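Local coordinates for DNA repair protein RecO (PDB 1U5K), which probably takes part in DNA repair and in recombination by the RecF pathway, and binds a zinc ion, at residues T5-G10 and G57-Q62; L80-E85 and V123-D128. One frame throughout, in Å; residues are numbered along the deposited sequence.

Contact 1. Residues T5-G10 and G57-Q62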
loop_
_atom_site.group_PDB
_atom_site.type_symbol
_atom_site.label_atom_id
_atom_site.label_comp_id
_atom_site.label_asym_id
_atom_site.label_seq_id
_atom_site.Cartn_x
_atom_site.Cartn_y
_atom_site.Cartn_z
ATOM N N THR A 5 4.481 33.691 4.599
ATOM C CA THR A 5 3.265 33.356 3.876
ATOM C C THR A 5 3.633 33.371 2.401
ATOM O O THR A 5 4.416 34.212 1.976
ATOM C CB THR A 5 2.170 34.375 4.230
ATOM O OG1 THR A 5 1.800 34.203 5.605
ATOM C CG2 THR A 5 0.874 34.109 3.469
ATOM N N ALA A 6 3.053 32.455 1.634
ATOM C CA ALA A 6 3.394 32.254 0.231
ATOM C C ALA A 6 2.157 31.786 -0.534
ATOM O O ALA A 6 1.337 31.036 -0.009
ATOM C CB ALA A 6 4.507 31.222 0.124
ATOM N N ASN A 7 2.024 32.227 -1.778
ATOM C CA ASN A 7 1.013 31.707 -2.680
ATOM C C ASN A 7 1.608 30.542 -3.470
ATOM O O ASN A 7 2.763 30.586 -3.904
ATOM C CB ASN A 7 0.516 32.814 -3.611
ATOM C CG ASN A 7 -0.271 33.884 -2.871
ATOM O OD1 ASN A 7 -1.156 33.596 -2.068
ATOM N ND2 ASN A 7 0.043 35.139 -3.155
ATOM N N ARG A 8 0.826 29.471 -3.568
ATOM C CA ARG A 8 1.216 28.274 -4.295
ATOM C C ARG A 8 0.027 27.778 -5.103
ATOM O O ARG A 8 -1.119 28.112 -4.813
ATOM C CB ARG A 8 1.708 27.215 -3.313
ATOM C CG ARG A 8 3.073 27.544 -2.732
ATOM C CD ARG A 8 4.183 27.093 -3.673
ATOM N NE ARG A 8 5.105 26.492 -2.738
ATOM C CZ ARG A 8 5.629 25.290 -2.751
ATOM N NH1 ARG A 8 5.522 24.415 -3.743
ATOM N NH2 ARG A 8 6.356 25.026 -1.683
ATOM N N SER A 9 0.300 26.960 -6.113
ATOM C CA SER A 9 -0.735 26.479 -7.019
ATOM C C SER A 9 -0.358 25.085 -7.530
ATOM O O SER A 9 0.751 24.845 -8.003
ATOM C CB SER A 9 -0.892 27.450 -8.192
ATOM O OG SER A 9 -2.004 27.095 -8.998
ATOM N N GLY A 10 -1.265 24.130 -7.373
ATOM C CA GLY A 10 -1.002 22.803 -7.888
ATOM C C GLY A 10 -2.176 21.886 -7.655
ATOM O O GLY A 10 -3.265 22.325 -7.297
ATOM N N GLY A 57 -5.328 26.960 -5.991
ATOM C CA GLY A 57 -4.460 28.028 -5.531
ATOM C C GLY A 57 -4.632 28.132 -4.026
ATOM O O GLY A 57 -5.747 28.110 -3.502
ATOM N N VAL A 58 -3.513 28.157 -3.316
ATOM C CA VAL A 58 -3.527 28.167 -1.863
ATOM C C VAL A 58 -2.558 29.222 -1.355
ATOM O O VAL A 58 -1.469 29.396 -1.896
ATOM C CB VAL A 58 -3.098 26.827 -1.222
ATOM C CG1 VAL A 58 -4.181 25.774 -1.396
ATOM C CG2 VAL A 58 -1.767 26.316 -1.748
ATOM N N GLN A 59 -2.982 29.920 -0.310
ATOM C CA GLN A 59 -2.077 30.726 0.488
ATOM C C GLN A 59 -1.682 29.902 1.703
ATOM O O GLN A 59 -2.519 29.482 2.492
ATOM C CB GLN A 59 -2.757 32.028 0.907
ATOM C CG GLN A 59 -1.864 32.957 1.701
ATOM C CD GLN A 59 -2.529 34.296 1.908
ATOM O OE1 GLN A 59 -2.325 35.202 1.102
ATOM N NE2 GLN A 59 -3.367 34.404 2.931
ATOM N N VAL A 60 -0.384 29.698 1.872
ATOM C CA VAL A 60 0.089 28.877 2.978
ATOM C C VAL A 60 1.033 29.650 3.885
ATOM O O VAL A 60 1.822 30.482 3.427
ATOM C CB VAL A 60 0.832 27.590 2.540
ATOM C CG1 VAL A 60 -0.166 26.558 2.065
ATOM C CG2 VAL A 60 1.896 27.870 1.509
ATOM N N TYR A 61 0.966 29.310 5.166
ATOM C CA TYR A 61 1.816 29.911 6.188
ATOM C C TYR A 61 2.748 28.854 6.768
ATOM O O TYR A 61 2.277 27.839 7.270
ATOM C CB TYR A 61 0.924 30.455 7.304
ATOM C CG TYR A 61 1.671 30.896 8.539
ATOM C CD1 TYR A 61 2.317 32.130 8.568
ATOM C CD2 TYR A 61 1.692 30.115 9.689
ATOM C CE1 TYR A 61 2.980 32.567 9.713
ATOM C CE2 TYR A 61 2.363 30.528 10.824
ATOM C CZ TYR A 61 3.035 31.752 10.820
ATOM O OH TYR A 61 3.721 32.222 11.922
ATOM N N GLN A 62 4.053 29.094 6.708
ATOM C CA GLN A 62 5.032 28.273 7.407
ATOM C C GLN A 62 5.500 28.986 8.677
ATOM O O GLN A 62 6.250 29.969 8.619
ATOM C CB GLN A 62 6.244 27.970 6.523
ATOM C CG GLN A 62 7.301 27.109 7.207
ATOM C CD GLN A 62 6.755 25.755 7.618
ATOM O OE1 GLN A 62 6.359 24.977 6.754
ATOM N NE2 GLN A 62 6.686 25.484 8.918
#
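The ring of Tyr61 meets Thr5 at its edge: the hydroxyl OG1 of Thr5 lies in the plane of the ring, 3.7 Å from Tyr61 CD1, while Lys72 supplies a cation-pi partner from the neighbouring strand 69-78. Two further flat groups, the amides of Asn7 and Gln59, turn their planes only 21° apart. They are not hydrogen-bonded to each other; Asn7 OD1 rests against the aliphatic Gln59 CB at 3.7 Å. With CG anti to its backbone N (chi1 -178°), the Gln59 chain starts off beside its own carbonyl carbon and then runs extended past Thr5, whose methyl CG2 sits 3.5 Å from Gln59 CG. Thr5, Asn7 and Gln59 suit this partly exposed surface, since their aliphatic atoms can pack here while their polar ends need not be buried. On the same face Ser9 sits opposite the slim Gly57, its OG hydrogen-bonded to Glu77 OE1 and His55 NE2. The backbones beneath are antiparallel neighbours in the OB fold of the N-terminal part of RecO: strand 5-17, the first, pairs with strand 55-61, the fourth, and so joins the two ends of the strand order into a closed sheet. Ala6 with Val60 and Arg8 with Val58 are the hydrogen-bonded pairs. Within them Val60 N reaches Ala6 O at 2.9 Å, and Val58 N reaches Arg8 O at 2.8 Å, nearly straight at the hydrogen (174°). At the non-hydrogen-bonded pairs between and beyond, CA-H groups supplement these bonds, as where Thr5 CA approaches Val60 O at 3.2 Å. On the other face, which Ala6, Arg8, Val58 and Val60 share, the two valines are buried. Val58 CG2 comes within 3.9 Å of Arg8 CB, so the arginine contributes its aliphatic base here while its bent chain carries the charged end away, NH1 making a weak hydrogen bond to Thr29.

Contact 2. Residues L80-E85 and V123-D128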
loop_
_atom_site.group_PDB
_atom_site.type_symbol
_atom_site.label_atom_id
_atom_site.label_comp_id
_atom_site.label_asym_id
_atom_site.label_seq_id
_atom_site.Cartn_x
_atom_site.Cartn_y
_atom_site.Cartn_z
ATOM N N LEU A 80 -11.653 18.425 -13.194
ATOM C CA LEU A 80 -11.916 17.483 -14.274
ATOM C C LEU A 80 -13.028 16.554 -13.783
ATOM O O LEU A 80 -12.754 15.495 -13.209
ATOM C CB LEU A 80 -10.634 16.726 -14.636
ATOM C CG LEU A 80 -9.431 17.535 -15.123
ATOM C CD1 LEU A 80 -8.074 16.858 -14.855
ATOM C CD2 LEU A 80 -9.531 17.823 -16.615
ATOM N N PRO A 81 -14.282 16.954 -13.985
ATOM C CA PRO A 81 -15.437 16.235 -13.423
ATOM C C PRO A 81 -15.556 14.790 -13.896
ATOM O O PRO A 81 -16.123 13.905 -13.283
ATOM C CB PRO A 81 -16.658 17.025 -13.923
ATOM C CG PRO A 81 -16.168 18.213 -14.645
ATOM C CD PRO A 81 -14.659 18.166 -14.742
ATOM N N THR A 82 -14.961 14.534 -15.050
ATOM C CA THR A 82 -14.995 13.236 -15.697
ATOM C C THR A 82 -14.129 12.188 -14.969
ATOM O O THR A 82 -14.346 10.974 -15.074
ATOM C CB THR A 82 -14.524 13.690 -17.094
ATOM O OG1 THR A 82 -15.522 13.561 -18.120
ATOM C CG2 THR A 82 -13.196 13.217 -17.535
ATOM N N LEU A 83 -13.154 12.657 -14.198
ATOM C CA LEU A 83 -12.423 11.816 -13.249
ATOM C C LEU A 83 -13.282 11.124 -12.203
ATOM O O LEU A 83 -12.819 10.193 -11.545
ATOM C CB LEU A 83 -11.285 12.596 -12.593
ATOM C CG LEU A 83 -10.153 13.039 -13.516
ATOM C CD1 LEU A 83 -9.024 13.755 -12.777
ATOM C CD2 LEU A 83 -9.640 11.872 -14.356
ATOM N N ALA A 84 -14.544 11.521 -12.064
ATOM C CA ALA A 84 -15.469 10.767 -11.223
ATOM C C ALA A 84 -15.906 9.447 -11.854
ATOM O O ALA A 84 -16.369 8.540 -11.165
ATOM C CB ALA A 84 -16.672 11.616 -10.832
ATOM N N GLU A 85 -15.710 9.280 -13.155
ATOM C CA GLU A 85 -15.938 7.979 -13.767
ATOM C C GLU A 85 -14.926 6.982 -13.182
ATOM O O GLU A 85 -13.729 7.269 -13.178
ATOM C CB GLU A 85 -15.810 8.058 -15.288
ATOM C CG GLU A 85 -16.773 8.989 -16.011
ATOM C CD GLU A 85 -16.407 9.161 -17.476
ATOM O OE1 GLU A 85 -15.782 8.248 -18.056
ATOM O OE2 GLU A 85 -16.729 10.216 -18.065
ATOM N N VAL A 123 -6.122 11.335 -18.953
ATOM C CA VAL A 123 -6.917 10.284 -18.339
ATOM C C VAL A 123 -8.369 10.739 -18.275
ATOM O O VAL A 123 -9.292 9.933 -18.362
ATOM C CB VAL A 123 -6.381 9.935 -16.936
ATOM C CG1 VAL A 123 -7.413 9.247 -16.075
ATOM C CG2 VAL A 123 -5.119 9.091 -17.050
ATOM N N ALA A 124 -8.560 12.040 -18.090
ATOM C CA ALA A 124 -9.906 12.595 -17.994
ATOM C C ALA A 124 -10.601 12.633 -19.359
ATOM O O ALA A 124 -11.818 12.474 -19.410
ATOM C CB ALA A 124 -9.859 13.987 -17.406
ATOM N N HIS A 125 -9.852 12.842 -20.439
ATOM C CA HIS A 125 -10.453 13.137 -21.747
ATOM C C HIS A 125 -10.286 12.133 -22.876
ATOM O O HIS A 125 -11.080 12.155 -23.825
ATOM C CB HIS A 125 -9.939 14.478 -22.249
ATOM C CG HIS A 125 -10.241 15.601 -21.315
ATOM N ND1 HIS A 125 -11.486 15.758 -20.749
ATOM C CD2 HIS A 125 -9.464 16.585 -20.804
ATOM C CE1 HIS A 125 -11.476 16.825 -19.972
ATOM N NE2 HIS A 125 -10.260 17.338 -19.977
ATOM N N GLN A 126 -9.268 11.281 -22.802
ATOM C CA GLN A 126 -8.926 10.375 -23.895
ATOM C C GLN A 126 -9.661 9.030 -23.845
ATOM O O GLN A 126 -10.080 8.580 -22.775
ATOM C CB GLN A 126 -7.410 10.158 -24.006
ATOM C CG GLN A 126 -6.543 11.383 -24.266
ATOM C CD GLN A 126 -6.710 12.059 -25.628
ATOM O OE1 GLN A 126 -5.781 12.714 -26.101
ATOM N NE2 GLN A 126 -7.876 11.923 -26.246
ATOM N N PRO A 127 -9.923 8.428 -25.005
ATOM C CA PRO A 127 -10.612 7.134 -25.062
ATOM C C PRO A 127 -9.945 5.967 -24.318
ATOM O O PRO A 127 -10.684 5.106 -23.863
ATOM C CB PRO A 127 -10.708 6.820 -26.565
ATOM C CG PRO A 127 -10.222 8.004 -27.329
ATOM C CD PRO A 127 -9.786 9.033 -26.339
ATOM N N ASP A 128 -8.623 5.956 -24.171
ATOM C CA ASP A 128 -7.869 4.840 -23.619
ATOM C C ASP A 128 -6.994 5.364 -22.462
ATOM O O ASP A 128 -5.804 5.651 -22.629
ATOM C CB ASP A 128 -7.037 4.256 -24.758
ATOM C CG ASP A 128 -6.382 2.944 -24.407
ATOM O OD1 ASP A 128 -6.337 2.548 -23.221
ATOM O OD2 ASP A 128 -5.866 2.260 -25.312
HETATM O O HOH W 1 -14.085 12.292 -21.027
#
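The carbonyl oxygen of Ala124 accepts a hydrogen bond from a water at 2.8 Å, and the same water lies 3.5 Å from Thr82 OG1, a weak link that bridges the two segments. The modelled methyl of Thr82 crowds that carbonyl implausibly, so the exact rotation of this side chain is doubtful. The rest of the contact is apolar and turns on Ala124 CB, small enough to let two leucines close in: Leu83 CD2 at 3.7 Å and Leu80 CD2 at 3.9 Å. Their spacing of three suits the short 3-10 turn that connects strand 69-78 to helix 86-102, where Leu83 N bonds to Leu80 O at 3.0 Å and both side chains reach the last turn of helix 110-125. Leu83 CD2 also meets Val123 CG1, at 3.8 Å, on the buried side; Phe91 of helix 86-102 and Val132 of helix 129-141 touch Val123 there. On the exposed side the imidazole of His125 crosses Leu80 at about a right angle, NE2 lying 3.5 Å from Leu80 CD2, while one ring face rests on Ala124 CB. Arg88 NH1 holds the helix end by bonding to the carbonyls of Val123 and Gln126.

How the contacts relate
From the N terminus, the chain enters contact 1 at once and returns to it at 57-62, after 46 intervening residues with no helix and about half in strands; this closes the first and fourth strands of the OB fold onto each other. Strand 69-78 then leads out to 80-85, where contact 2 opens. That contact closes a mainly helical loop, through helices 86-102 and 110-125, and ties the link between the two parts of the protein to the helical part. The contacts follow in series, neither nested nor crossed. The centres of contact 1 and contact 2 lie about 27 Å apart and their nearest atoms about 10 Å apart, so they do not touch. The zinc-binding cysteines come later in the chain.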